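Local coordinates for DNA replication and repair protein RecF (Caldanaerobacter subterraneus subsp. tengcongensis, PDB 5Z69) that binds ATP, probably binds single-stranded DNA, and acts as a recombination mediator in the RecFOR pathway of DNA repair, at residues N17-K22 with L46-R51; I50-M55 with F75-L80. One frame throughout, in Å; residues are numbered along the deposited sequence. Where two conformers were deposited one is given.

Contact 1 of 2, residues N17-K22 with L46-R51. With AGS (phosphothiophosphoric acid-adenylate ester), chain C.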
# COMPACT_ATOMS: atom_id res chain seq x y z
N ASN A 17 36.64 -14.82 22.26
CA ASN A 17 35.94 -15.81 21.40
C ASN A 17 34.85 -15.19 20.53
O ASN A 17 33.83 -15.84 20.23
CB ASN A 17 35.30 -16.92 22.24
CG ASN A 17 36.33 -17.79 22.94
OD1 ASN A 17 37.45 -17.95 22.46
ND2 ASN A 17 35.95 -18.35 24.08
N PHE A 18 35.04 -13.94 20.13
CA PHE A 18 34.05 -13.33 19.28
C PHE A 18 34.44 -13.53 17.82
O PHE A 18 35.49 -13.05 17.40
CB PHE A 18 33.87 -11.83 19.59
CG PHE A 18 32.69 -11.22 18.88
CD1 PHE A 18 31.43 -11.21 19.46
CD2 PHE A 18 32.84 -10.70 17.60
CE1 PHE A 18 30.34 -10.66 18.81
CE2 PHE A 18 31.74 -10.13 16.93
CZ PHE A 18 30.49 -10.12 17.54
N ARG A 19 33.62 -14.26 17.07
CA ARG A 19 33.90 -14.56 15.66
C ARG A 19 35.35 -15.08 15.48
O ARG A 19 35.79 -15.95 16.22
CB ARG A 19 33.66 -13.31 14.79
CG ARG A 19 32.20 -12.85 14.71
CD ARG A 19 31.36 -13.68 13.72
NE ARG A 19 30.12 -12.98 13.37
CZ ARG A 19 29.21 -13.44 12.51
NH1 ARG A 19 29.36 -14.62 11.91
NH2 ARG A 19 28.13 -12.73 12.25
N ASN A 20 36.08 -14.51 14.53
CA ASN A 20 37.47 -14.86 14.29
C ASN A 20 38.41 -13.94 15.06
O ASN A 20 39.63 -14.02 14.89
CB ASN A 20 37.79 -14.79 12.78
CG ASN A 20 38.04 -13.36 12.30
OD1 ASN A 20 37.34 -12.41 12.70
ND2 ASN A 20 39.05 -13.19 11.46
N LEU A 21 37.90 -13.02 15.87
CA LEU A 21 38.79 -12.06 16.55
C LEU A 21 39.58 -12.75 17.67
O LEU A 21 38.98 -13.57 18.41
CB LEU A 21 37.95 -10.88 17.11
CG LEU A 21 37.64 -9.67 16.23
CD1 LEU A 21 37.13 -10.17 15.01
CD2 LEU A 21 36.56 -8.80 16.84
N LYS A 22 40.87 -12.48 17.78
CA LYS A 22 41.62 -13.03 18.88
C LYS A 22 41.24 -12.31 20.18
O LYS A 22 40.59 -11.26 20.16
CB LYS A 22 43.11 -12.91 18.60
CG LYS A 22 43.54 -13.50 17.27
CD LYS A 22 43.42 -15.01 17.31
CE LYS A 22 44.02 -15.71 16.07
NZ LYS A 22 43.09 -15.76 14.92
N LEU A 46 34.52 -6.78 14.03
CA LEU A 46 34.80 -5.86 15.14
C LEU A 46 33.68 -4.82 15.25
O LEU A 46 33.25 -4.48 16.36
CB LEU A 46 36.16 -5.20 14.96
CG LEU A 46 36.47 -4.05 15.92
CD1 LEU A 46 36.49 -4.50 17.38
CD2 LEU A 46 37.80 -3.41 15.54
N LEU A 47 33.22 -4.30 14.11
CA LEU A 47 32.07 -3.40 14.10
C LEU A 47 30.83 -4.10 14.65
O LEU A 47 30.04 -3.49 15.41
CB LEU A 47 31.80 -2.89 12.69
CG LEU A 47 32.31 -1.47 12.39
CD1 LEU A 47 33.72 -1.30 12.88
CD2 LEU A 47 32.24 -1.16 10.92
N GLU A 48 30.67 -5.37 14.31
CA GLU A 48 29.56 -6.15 14.83
C GLU A 48 29.66 -6.25 16.36
O GLU A 48 28.66 -6.18 17.06
CB GLU A 48 29.53 -7.54 14.19
CG GLU A 48 28.38 -8.45 14.64
CD GLU A 48 28.40 -9.81 13.90
OE1 GLU A 48 27.37 -10.20 13.31
OE2 GLU A 48 29.45 -10.47 13.92
N ALA A 49 30.87 -6.42 16.87
CA ALA A 49 31.07 -6.47 18.32
C ALA A 49 30.74 -5.13 18.97
O ALA A 49 30.12 -5.06 20.03
CB ALA A 49 32.51 -6.90 18.65
N ILE A 50 31.15 -4.04 18.33
CA ILE A 50 30.84 -2.72 18.86
C ILE A 50 29.34 -2.43 18.82
O ILE A 50 28.77 -1.97 19.80
CB ILE A 50 31.60 -1.62 18.11
CG1 ILE A 50 33.09 -1.84 18.32
CG2 ILE A 50 31.18 -0.25 18.63
CD1 ILE A 50 33.96 -1.16 17.30
N ARG A 51 28.69 -2.73 17.69
CA ARG A 51 27.25 -2.50 17.54
C ARG A 51 26.41 -3.38 18.48
O ARG A 51 25.30 -3.00 18.88
CB ARG A 51 26.85 -2.75 16.08
CG ARG A 51 25.37 -2.58 15.78
CD ARG A 51 24.88 -1.15 15.95
NE ARG A 51 23.52 -1.02 15.41
CZ ARG A 51 22.70 0.00 15.64
NH1 ARG A 51 23.08 1.03 16.38
NH2 ARG A 51 21.48 -0.01 15.10
PG AGS C . 34.07 -6.47 5.77
S1G AGS C . 34.54 -4.59 6.05
O2G AGS C . 34.57 -6.92 4.35
O3G AGS C . 32.51 -6.55 5.79
PB AGS C . 35.87 -8.45 6.67
O1B AGS C . 37.12 -8.10 7.41
O2B AGS C . 36.12 -8.54 5.16
O3B AGS C . 34.69 -7.38 6.91
PA AGS C . 34.72 -10.26 8.50
O1A AGS C . 35.09 -9.18 9.53
O2A AGS C . 33.27 -10.49 8.21
O3A AGS C . 35.44 -9.92 7.11
O5' AGS C . 35.39 -11.61 8.88
C5' AGS C . 34.64 -12.79 8.82
C4' AGS C . 35.67 -13.88 8.81
O4' AGS C . 35.61 -14.58 10.08
C3' AGS C . 35.45 -14.93 7.73
O3' AGS C . 36.69 -15.42 7.26
C2' AGS C . 34.58 -15.97 8.45
O2' AGS C . 34.76 -17.28 7.93
C1' AGS C . 35.12 -15.89 9.89
N9 AGS C . 34.12 -16.16 10.90
C8 AGS C . 32.79 -15.80 10.89
N7 AGS C . 32.12 -16.22 11.94
C5 AGS C . 33.06 -16.89 12.70
C6 AGS C . 32.99 -17.57 13.93
N6 AGS C . 31.87 -17.67 14.65
N1 AGS C . 34.12 -18.16 14.39
C2 AGS C . 35.24 -18.05 13.67
N3 AGS C . 35.43 -17.44 12.50
C4 AGS C . 34.30 -16.87 12.07
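Phe-18 CA lies 7.5 Å from Ala-49 CA, and Leu-21 CA the same distance from Leu-46 CA, the two ends of a type II' beta turn set against a helix. The turn belongs to the loop between strands 9-16 and 24-27. Helix 43-55 begins within the P-loop (Walker A) of this ABC-type ATPase, whose residues 37-44 are predicted to bind ATP. Phe-18 CG is anti to the backbone N (chi1 -171°), which carries the ring to the helix. Ala-49 CB sits over one ring face in a CH-pi contact, 3.9 Å from the Phe-18 ring centroid. Glu-48 CG meets the ring at its edge. Leu-21 rests its CD2 methyl on the helix backbone, 3.8 Å from Leu-46 CA. It also touches Asn-45 and lies close to Gly-42 of the P-loop. The polar part is a side-on salt bridge. Arg-19 NE gives a hydrogen bond to Glu-48 OE2 at 2.7 Å, and Arg-19 NH2 gives one to Glu-48 OE1 at 2.8 Å. Both oxygens use their syn lone pairs. The guanidinium and carboxylate planes are only 11° apart. The buried carboxylate has further partners: Ser-58 OG bonds OE1, and Arg-60 pairs with OE2. Two arginines beside it would probably keep Glu-48 ionised. Ser-62 OG also takes a bond from Arg-19 NH2. An alanine in place of Arg-19 would probably leave Glu-48 without one of its two arginine partners and adenine N7 without this donor. Asn-20 CB packs against the ribose, 3.5 Å from AGS O4'. At the guanidinium edge, Arg-19 NH1 donates to AGS N7 at 3.2 Å, with an N-H...N angle of 164°.

Contact 2 of 2, residues I50-M55 with F75-L80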
# COMPACT_ATOMS: atom_id res chain seq x y z
N ILE A 50 31.15 -4.04 18.33
CA ILE A 50 30.84 -2.72 18.86
C ILE A 50 29.34 -2.43 18.82
O ILE A 50 28.77 -1.97 19.80
CB ILE A 50 31.60 -1.62 18.11
CG1 ILE A 50 33.09 -1.84 18.32
CG2 ILE A 50 31.18 -0.25 18.63
CD1 ILE A 50 33.96 -1.16 17.30
N ARG A 51 28.69 -2.73 17.69
CA ARG A 51 27.25 -2.50 17.54
C ARG A 51 26.41 -3.38 18.48
O ARG A 51 25.30 -3.00 18.88
CB ARG A 51 26.85 -2.75 16.08
CG ARG A 51 25.37 -2.58 15.78
CD ARG A 51 24.88 -1.15 15.95
NE ARG A 51 23.52 -1.02 15.41
CZ ARG A 51 22.70 0.00 15.64
NH1 ARG A 51 23.08 1.03 16.38
NH2 ARG A 51 21.48 -0.01 15.10
N LEU A 52 26.94 -4.55 18.83
CA LEU A 52 26.31 -5.43 19.81
C LEU A 52 26.03 -4.74 21.16
O LEU A 52 25.01 -4.99 21.81
CB LEU A 52 27.20 -6.67 20.04
CG LEU A 52 26.79 -7.65 21.14
CD1 LEU A 52 25.67 -8.56 20.59
CD2 LEU A 52 27.99 -8.48 21.62
N LEU A 53 26.98 -3.90 21.58
CA LEU A 53 26.87 -3.14 22.84
C LEU A 53 25.72 -2.14 22.80
O LEU A 53 25.21 -1.74 23.85
CB LEU A 53 28.20 -2.41 23.17
CG LEU A 53 29.42 -3.17 23.74
CD1 LEU A 53 29.63 -4.29 22.88
CD2 LEU A 53 30.69 -2.37 23.65
N SER A 54 25.28 -1.75 21.60
CA SER A 54 24.14 -0.83 21.44
C SER A 54 22.81 -1.57 21.35
O SER A 54 21.81 -1.17 21.95
CB SER A 54 24.29 0.03 20.18
OG SER A 54 25.33 0.96 20.28
N MET A 55 22.79 -2.64 20.57
CA MET A 55 21.53 -3.29 20.22
C MET A 55 21.29 -4.67 20.85
O MET A 55 20.16 -5.17 20.86
CB MET A 55 21.44 -3.41 18.71
CG MET A 55 21.55 -2.07 17.97
SD MET A 55 20.29 -0.90 18.50
CE MET A 55 18.85 -1.66 17.75
N PHE A 75 30.90 -16.53 23.78
CA PHE A 75 31.69 -15.34 23.52
C PHE A 75 31.40 -14.29 24.59
O PHE A 75 30.40 -14.36 25.31
CB PHE A 75 31.45 -14.78 22.12
CG PHE A 75 30.12 -14.07 21.94
CD1 PHE A 75 29.92 -12.77 22.42
CD2 PHE A 75 29.09 -14.67 21.24
CE1 PHE A 75 28.70 -12.12 22.22
CE2 PHE A 75 27.85 -14.03 21.05
CZ PHE A 75 27.66 -12.75 21.53
N TYR A 76 32.28 -13.31 24.66
CA TYR A 76 32.15 -12.29 25.66
C TYR A 76 32.67 -10.98 25.11
O TYR A 76 33.77 -10.94 24.54
CB TYR A 76 32.91 -12.70 26.92
CG TYR A 76 33.03 -11.62 27.98
CD1 TYR A 76 31.96 -11.31 28.81
CD2 TYR A 76 34.21 -10.91 28.16
CE1 TYR A 76 32.07 -10.33 29.81
CE2 TYR A 76 34.33 -9.93 29.16
CZ TYR A 76 33.26 -9.67 29.99
OH TYR A 76 33.32 -8.70 30.96
N VAL A 77 31.88 -9.93 25.27
CA VAL A 77 32.31 -8.60 24.84
C VAL A 77 32.11 -7.62 25.98
O VAL A 77 31.05 -7.62 26.61
CB VAL A 77 31.53 -8.12 23.59
CG1 VAL A 77 32.01 -6.74 23.15
CG2 VAL A 77 31.70 -9.11 22.43
N ARG A 78 33.13 -6.79 26.24
CA ARG A 78 33.03 -5.74 27.26
C ARG A 78 33.51 -4.42 26.71
O ARG A 78 34.62 -4.30 26.18
CB ARG A 78 33.86 -6.04 28.52
CG ARG A 78 33.95 -4.77 29.42
CD ARG A 78 35.20 -4.72 30.33
NE ARG A 78 35.37 -6.02 30.90
CZ ARG A 78 36.48 -6.75 30.91
NH1 ARG A 78 37.65 -6.31 30.46
NH2 ARG A 78 36.39 -7.95 31.44
N GLY A 79 32.64 -3.42 26.82
CA GLY A 79 32.97 -2.07 26.38
C GLY A 79 32.95 -1.13 27.56
O GLY A 79 32.14 -1.27 28.48
N LEU A 80 33.85 -0.15 27.53
CA LEU A 80 33.80 0.95 28.50
C LEU A 80 33.43 2.19 27.70
O LEU A 80 34.09 2.56 26.74
CB LEU A 80 35.14 1.12 29.23
CG LEU A 80 35.71 -0.08 30.03
CD1 LEU A 80 37.07 0.23 30.67
CD2 LEU A 80 34.75 -0.57 31.12
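Leu-53 reaches from helix 43-55 to Val-77 and Gly-79 on strand 74-83. Its CB carries CG anti to the carbonyl carbon (chi1 -77°), and CG splits into two methyls that meet different residues. CD1 presses on Val-77 CG1 at 3.4 Å, tighter than usual for two carbons. CD2 lies against the strand backbone, 3.6 Å from Gly-79 CA and 3.9 Å from Gly-79 N. A CB on Gly-79 would point at this methyl and clash with it. Leu-52 works one residue earlier with a single branch. Its CD2 meets Phe-75 CE1 tip to tip at 3.8 Å, and it reaches Val-77 CG2 at the same distance of 3.8 Å. Val-77 thus gives one methyl to each leucine. No hydrogen bond joins the two segments; the contact is apolar packing of a helix on a sheet. The helix and strand axes come within 8.8 Å and are 80° apart, so the helix runs nearly across the strand. Strand 74-83 lies between strands 9-16 and 86-96 of the antiparallel sheet. Leu-52 also touches Phe-93 on strand 86-96, Val-77 touches Ile-13 on strand 9-16, and Met-55 packs on helix 137-151.

In the fold
Both contacts are buried, and both use helix 43-55. Contact 1 takes residues 46-51 of it, contact 2 residues 50-55, and Ile-50 and Arg-51 fall in both. Their centres are 9 Å apart. Contact 1 combines apolar packing with charge pairing beside the nucleotide; contact 2 is wholly apolar and lies away from the annotated sites. The two meet at Phe-18, whose CD1 is 3.7 Å from Val-77 CG2. The rings of Phe-18 and Phe-75 also pack edge-to-face there. Together they join the helix that begins in the P-loop to the antiparallel sheet and to the loop that carries the adenine-binding arginine.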